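Local coordinates for DUF411 domain-containing protein (Pseudomonas aeruginosa, PDB 6WIS), which binds copper in a cysteine-bridged tetranuclear cluster and probably takes part in bacterial copper resistance, at residues Met90-Pro95 with Gly100-Ala105; Lys21-Asn26 with Val68-Ile73. One frame throughout, in Å; residues are numbered along the deposited sequence.

Contact 1. Residues Met90-Pro95 with Gly100-Ala105. With CU (copper (II) ion), chain F.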
loop_
_atom_site.group_PDB
_atom_site.type_symbol
_atom_site.label_atom_id
_atom_site.label_comp_id
_atom_site.label_asym_id
_atom_site.label_seq_id
_atom_site.Cartn_x
_atom_site.Cartn_y
_atom_site.Cartn_z
HETATM N N MSE A 90 1.951 8.554 -6.051
HETATM C CA MSE A 90 0.977 7.842 -6.867
HETATM C C MSE A 90 1.506 7.693 -8.274
HETATM O O MSE A 90 1.090 8.428 -9.168
HETATM C CB MSE A 90 -0.379 8.570 -6.895
HETATM C CG MSE A 90 -1.046 8.815 -5.550
HETATM SE SE MSE A 90 -2.777 9.772 -5.702
HETATM C CE MSE A 90 -2.157 11.416 -6.574
ATOM N N PRO A 91 2.425 6.746 -8.473
ATOM C CA PRO A 91 3.029 6.571 -9.806
ATOM C C PRO A 91 2.009 6.023 -10.790
ATOM O O PRO A 91 1.289 5.067 -10.490
ATOM C CB PRO A 91 4.165 5.575 -9.561
ATOM C CG PRO A 91 3.798 4.886 -8.283
ATOM C CD PRO A 91 3.047 5.883 -7.457
ATOM N N VAL A 92 1.937 6.654 -11.962
ATOM C CA VAL A 92 1.012 6.179 -12.990
ATOM C C VAL A 92 1.461 4.793 -13.449
ATOM O O VAL A 92 2.657 4.525 -13.595
ATOM C CB VAL A 92 0.944 7.181 -14.162
ATOM C CG1 VAL A 92 0.081 6.635 -15.305
ATOM C CG2 VAL A 92 0.373 8.504 -13.702
ATOM N N GLY A 93 0.506 3.897 -13.662
ATOM C CA GLY A 93 0.801 2.535 -14.048
ATOM C C GLY A 93 0.807 1.542 -12.902
ATOM O O GLY A 93 0.761 0.331 -13.149
ATOM N N SER A 94 0.867 2.015 -11.662
ATOM C CA SER A 94 0.718 1.112 -10.531
ATOM C C SER A 94 -0.746 0.689 -10.417
ATOM O O SER A 94 -1.636 1.357 -10.960
ATOM C CB SER A 94 1.219 1.779 -9.250
ATOM O OG SER A 94 0.428 2.902 -8.885
ATOM N N PRO A 95 -1.027 -0.418 -9.727
ATOM C CA PRO A 95 -2.412 -0.933 -9.711
ATOM C C PRO A 95 -3.372 0.046 -9.052
ATOM O O PRO A 95 -3.132 0.536 -7.944
ATOM C CB PRO A 95 -2.314 -2.242 -8.912
ATOM C CG PRO A 95 -0.856 -2.583 -8.842
ATOM C CD PRO A 95 -0.072 -1.317 -9.039
ATOM N N GLY A 100 -3.421 3.594 -19.317
ATOM C CA GLY A 100 -2.864 3.311 -20.635
ATOM C C GLY A 100 -1.496 2.655 -20.573
ATOM O O GLY A 100 -1.097 2.055 -19.569
ATOM N N ASP A 101 -0.760 2.780 -21.679
ATOM C CA ASP A 101 0.527 2.100 -21.782
ATOM C C ASP A 101 1.582 2.704 -20.857
ATOM O O ASP A 101 2.545 2.018 -20.507
ATOM C CB ASP A 101 1.024 2.120 -23.242
ATOM C CG ASP A 101 0.403 1.009 -24.095
ATOM O OD1 ASP A 101 0.689 -0.185 -23.837
ATOM O OD2 ASP A 101 -0.379 1.319 -25.024
ATOM N N ARG A 102 1.417 3.955 -20.443
ATOM C CA ARG A 102 2.476 4.670 -19.750
ATOM C C ARG A 102 2.609 4.218 -18.290
ATOM O O ARG A 102 1.696 3.634 -17.697
ATOM C CB ARG A 102 2.229 6.176 -19.818
ATOM C CG ARG A 102 0.935 6.635 -19.169
ATOM C CD ARG A 102 0.464 7.958 -19.766
ATOM N NE ARG A 102 -0.928 7.875 -20.186
ATOM C CZ ARG A 102 -1.535 8.790 -20.931
ATOM N NH1 ARG A 102 -0.860 9.858 -21.340
ATOM N NH2 ARG A 102 -2.808 8.635 -21.275
ATOM N N GLN A 103 3.777 4.490 -17.716
ATOM C CA GLN A 103 4.057 4.082 -16.348
ATOM C C GLN A 103 5.203 4.924 -15.806
ATOM O O GLN A 103 6.251 5.026 -16.445
ATOM C CB GLN A 103 4.400 2.584 -16.274
ATOM C CG GLN A 103 4.859 2.110 -14.887
ATOM C CD GLN A 103 4.710 0.605 -14.680
ATOM O OE1 GLN A 103 3.616 0.111 -14.412
ATOM N NE2 GLN A 103 5.814 -0.119 -14.769
ATOM N N ASP A 104 4.991 5.554 -14.652
ATOM C CA ASP A 104 6.126 6.056 -13.886
ATOM C C ASP A 104 6.872 4.867 -13.295
ATOM O O ASP A 104 6.269 4.018 -12.634
ATOM C CB ASP A 104 5.661 6.985 -12.762
ATOM C CG ASP A 104 5.050 8.277 -13.271
ATOM O OD1 ASP A 104 5.722 8.972 -14.063
ATOM O OD2 ASP A 104 3.907 8.605 -12.863
ATOM N N ALA A 105 8.174 4.791 -13.533
ATOM C CA ALA A 105 8.985 3.820 -12.812
ATOM C C ALA A 105 8.732 3.937 -11.309
ATOM O O ALA A 105 8.564 5.037 -10.784
ATOM C CB ALA A 105 10.470 4.047 -13.125
HETATM CU CU CU F . -4.018 8.633 -7.438
#
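Val92 and Asp104 grip each other by two hydrogen bonds that close a small ring. Val92 N donates to Asp104 OD2 over 2.9 Å in a fairly straight bond (162° at the hydrogen). The oxygen is met on its anti side, with the donor moderately out of the carboxylate plane. In return Asp104 N gives its hydrogen to Val92 O at 2.8 Å, tilted from the carbonyl plane and more bent. The carboxylate can reach back because chi1 of -67° sets CG beside the backbone N of Asp104, so N-H and side chain turn together toward one residue. Gln103 adds a weaker hold on the same carbonyl, its CA lying 3.1 Å from Val92 O in a CA-H...O contact.

Apolar contacts flank this polar pair. Pro91 CB meets Asp104 CB at 3.8 Å, and Val92 CG1 touches Arg102 CG at 4.0 Å. Only the aliphatic part of the arginine takes part; its NE bonds to Met99 O. Backbone packing is close next to Val92: Gly93 CA lies 3.9 Å from Arg102 O, and Gln103 CB crowds the place where a side chain of residue 93 would begin.

Within 90-95, a type II beta turn runs from Pro91 to Ser94, with Gly93 at its third position. Pro91 O accepts both Ser94 N and Ser94 OG, the hydroxyl at 2.8 Å and in the carbonyl plane, so the turn is closed twice.

Just before the turn, the selenomethionine Met90 reaches copper through SE at 2.4 Å. Cys15 and Met97 complete the ligands of that ion. The whole is a type II turn in the loop between strands 84-86 and 106-111, pinned to the return limb of that loop and carrying a ligand of the copper site.

Contact 2. Residues Lys21-Asn26 with Val68-Ile73. With ZN (zinc ion), chain J; ZN (zinc ion), chain M.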
loop_
_atom_site.group_PDB
_atom_site.type_symbol
_atom_site.label_atom_id
_atom_site.label_comp_id
_atom_site.label_asym_id
_atom_site.label_seq_id
_atom_site.Cartn_x
_atom_site.Cartn_y
_atom_site.Cartn_z
ATOM N N LYS A 21 -10.455 -2.473 -5.703
ATOM C CA LYS A 21 -11.110 -3.430 -6.596
ATOM C C LYS A 21 -10.118 -4.439 -7.160
ATOM O O LYS A 21 -10.458 -5.611 -7.308
ATOM C CB LYS A 21 -11.868 -2.687 -7.706
ATOM C CG LYS A 21 -13.179 -2.076 -7.193
ATOM C CD LYS A 21 -13.936 -1.237 -8.223
ATOM C CE LYS A 21 -14.488 -2.106 -9.345
ATOM N NZ LYS A 21 -15.432 -1.385 -10.257
ATOM N N HIS A 22 -8.873 -4.020 -7.417
ATOM C CA HIS A 22 -7.824 -4.953 -7.832
ATOM C C HIS A 22 -7.493 -5.960 -6.732
ATOM O O HIS A 22 -7.222 -7.138 -7.018
ATOM C CB HIS A 22 -6.550 -4.184 -8.226
ATOM C CG HIS A 22 -6.649 -3.459 -9.531
ATOM N ND1 HIS A 22 -5.958 -3.854 -10.654
ATOM C CD2 HIS A 22 -7.344 -2.352 -9.890
ATOM C CE1 HIS A 22 -6.219 -3.026 -11.648
ATOM N NE2 HIS A 22 -7.063 -2.110 -11.213
ATOM N N LEU A 23 -7.459 -5.510 -5.474
ATOM C CA LEU A 23 -7.229 -6.435 -4.368
ATOM C C LEU A 23 -8.349 -7.456 -4.269
ATOM O O LEU A 23 -8.096 -8.653 -4.097
ATOM C CB LEU A 23 -7.090 -5.678 -3.037
ATOM C CG LEU A 23 -5.905 -4.716 -2.891
ATOM C CD1 LEU A 23 -5.859 -4.164 -1.483
ATOM C CD2 LEU A 23 -4.595 -5.404 -3.235
ATOM N N GLU A 24 -9.599 -6.990 -4.340
ATOM C CA GLU A 24 -10.750 -7.886 -4.280
ATOM C C GLU A 24 -10.700 -8.930 -5.389
ATOM O O GLU A 24 -10.959 -10.117 -5.148
ATOM C CB GLU A 24 -12.043 -7.076 -4.372
ATOM C CG GLU A 24 -12.254 -6.174 -3.193
ATOM C CD GLU A 24 -13.550 -5.413 -3.286
ATOM O OE1 GLU A 24 -13.956 -5.043 -4.411
ATOM O OE2 GLU A 24 -14.165 -5.185 -2.227
ATOM N N ALA A 25 -10.398 -8.498 -6.618
ATOM C CA ALA A 25 -10.199 -9.423 -7.728
ATOM C C ALA A 25 -9.017 -10.350 -7.503
ATOM O O ALA A 25 -8.885 -11.346 -8.221
ATOM C CB ALA A 25 -10.002 -8.662 -9.046
ATOM N N ASN A 26 -8.148 -10.051 -6.545
ATOM C CA ASN A 26 -7.064 -10.955 -6.197
ATOM C C ASN A 26 -7.385 -11.809 -4.974
ATOM O O ASN A 26 -6.504 -12.515 -4.472
ATOM C CB ASN A 26 -5.770 -10.170 -5.987
ATOM C CG ASN A 26 -5.092 -9.838 -7.290
ATOM O OD1 ASN A 26 -4.382 -10.675 -7.844
ATOM N ND2 ASN A 26 -5.327 -8.625 -7.808
ATOM N N VAL A 68 0.496 -0.577 -3.739
ATOM C CA VAL A 68 1.315 -1.804 -3.731
ATOM C C VAL A 68 0.578 -2.911 -4.479
ATOM O O VAL A 68 -0.599 -3.177 -4.177
ATOM C CB VAL A 68 1.608 -2.245 -2.296
ATOM C CG1 VAL A 68 2.505 -3.501 -2.316
ATOM C CG2 VAL A 68 2.268 -1.106 -1.449
ATOM N N PRO A 69 1.211 -3.590 -5.435
ATOM C CA PRO A 69 0.534 -4.706 -6.110
ATOM C C PRO A 69 0.238 -5.847 -5.143
ATOM O O PRO A 69 0.985 -6.090 -4.192
ATOM C CB PRO A 69 1.550 -5.135 -7.182
ATOM C CG PRO A 69 2.327 -3.848 -7.470
ATOM C CD PRO A 69 2.488 -3.245 -6.089
ATOM N N ALA A 70 -0.845 -6.577 -5.432
ATOM C CA ALA A 70 -1.273 -7.681 -4.573
ATOM C C ALA A 70 -0.148 -8.683 -4.314
ATOM O O ALA A 70 0.057 -9.117 -3.174
ATOM C CB ALA A 70 -2.482 -8.385 -5.194
ATOM N N ALA A 71 0.590 -9.066 -5.364
ATOM C CA ALA A 71 1.662 -10.057 -5.213
ATOM C C ALA A 71 2.757 -9.586 -4.261
ATOM O O ALA A 71 3.364 -10.401 -3.552
ATOM C CB ALA A 71 2.282 -10.399 -6.573
ATOM N N ASP A 72 3.011 -8.285 -4.203
ATOM C CA ASP A 72 4.023 -7.796 -3.277
ATOM C C ASP A 72 3.494 -7.673 -1.863
ATOM O O ASP A 72 4.291 -7.723 -0.925
ATOM C CB ASP A 72 4.576 -6.454 -3.767
ATOM C CG ASP A 72 5.151 -6.558 -5.168
ATOM O OD1 ASP A 72 5.843 -7.557 -5.431
ATOM O OD2 ASP A 72 4.911 -5.668 -6.021
ATOM N N ILE A 73 2.177 -7.530 -1.693
ATOM C CA ILE A 73 1.594 -7.620 -0.358
ATOM C C ILE A 73 1.791 -9.025 0.200
ATOM O O ILE A 73 2.123 -9.195 1.381
ATOM C CB ILE A 73 0.106 -7.220 -0.374
ATOM C CG1 ILE A 73 -0.079 -5.737 -0.750
ATOM C CG2 ILE A 73 -0.516 -7.425 1.006
ATOM C CD1 ILE A 73 -1.620 -5.325 -0.853
HETATM ZN ZN ZN J . -7.881 -0.525 -12.166
HETATM ZN ZN ZN M . -15.672 -3.304 -2.989
#
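Asn26 meets the methyl of Ala70 with its whole side chain. Starting at the backbone, Asn26 CB lies 3.8 Å from Ala70 CB. One bond further, CG makes the nearest approach, 3.6 Å from the same methyl. OD1 and ND2 follow at nearly equal, slightly longer distances, which puts the methyl over the face of the amide, close to its centre. At the tip, ND2 turns back to its own segment and donates to His22 O. The acceptor lies near the amide plane, whereas the donor stands above the carbonyl plane of His22; the modelled length of 2.5 Å is short, so its exact value is doubtful. If the bond is real, it would help to hold the amide with its face toward Ala70.

Leu23 covers the neighbouring side of helix 70-77. With chi1 at -64° and CD1 anti to CA (chi2 -175°), it is the other methyl, CD2, that does the touching, reaching Ile73 CD1 at 3.8 Å and Ala70 CB at 4.1 Å. The leucine and isoleucine side chains cross at about a right angle. Phe28 touches Ala70 and Ile73, while Val30 of strand 29-34 packs on Leu23.

The imidazole of His22 leads away from the contact, its NE2 binding a zinc ion at 2.0 Å together with Asp18 and Glu98. Glu24 OE2 binds a second zinc ion at 2.5 Å.

Between the two segments themselves the join is thus apolar: methyl on methyl and methyl on an amide face. It links the end region of helix 14-24 to the first turn of helix 70-77 by apolar packing, to which Trp19 NE1, donating to Val68 O, adds a polar tie from one helical turn earlier.

How the contacts relate
Contact 2 comes first along the chain and closes before contact 1 opens. Their centres lie about 15 Å apart, yet they touch, Pro95 CG packing on Pro69 CG at 3.7 Å, and Tyr106 of strand 106-111 contacts both prolines. Contact 2 joins helices 14-24 and 70-77 nearer the centre of the chain; contact 1 lies at the surface, in the loop between strands 84-86 and 106-111. Metals tie them further. Glu98, between the segments of contact 1, shares a zinc ion with His22 of contact 2, and Met90 shares copper with Cys15 of helix 14-24. The shared metals are consistent with the late loop being held against helix 14-24, which supplies copper ligands.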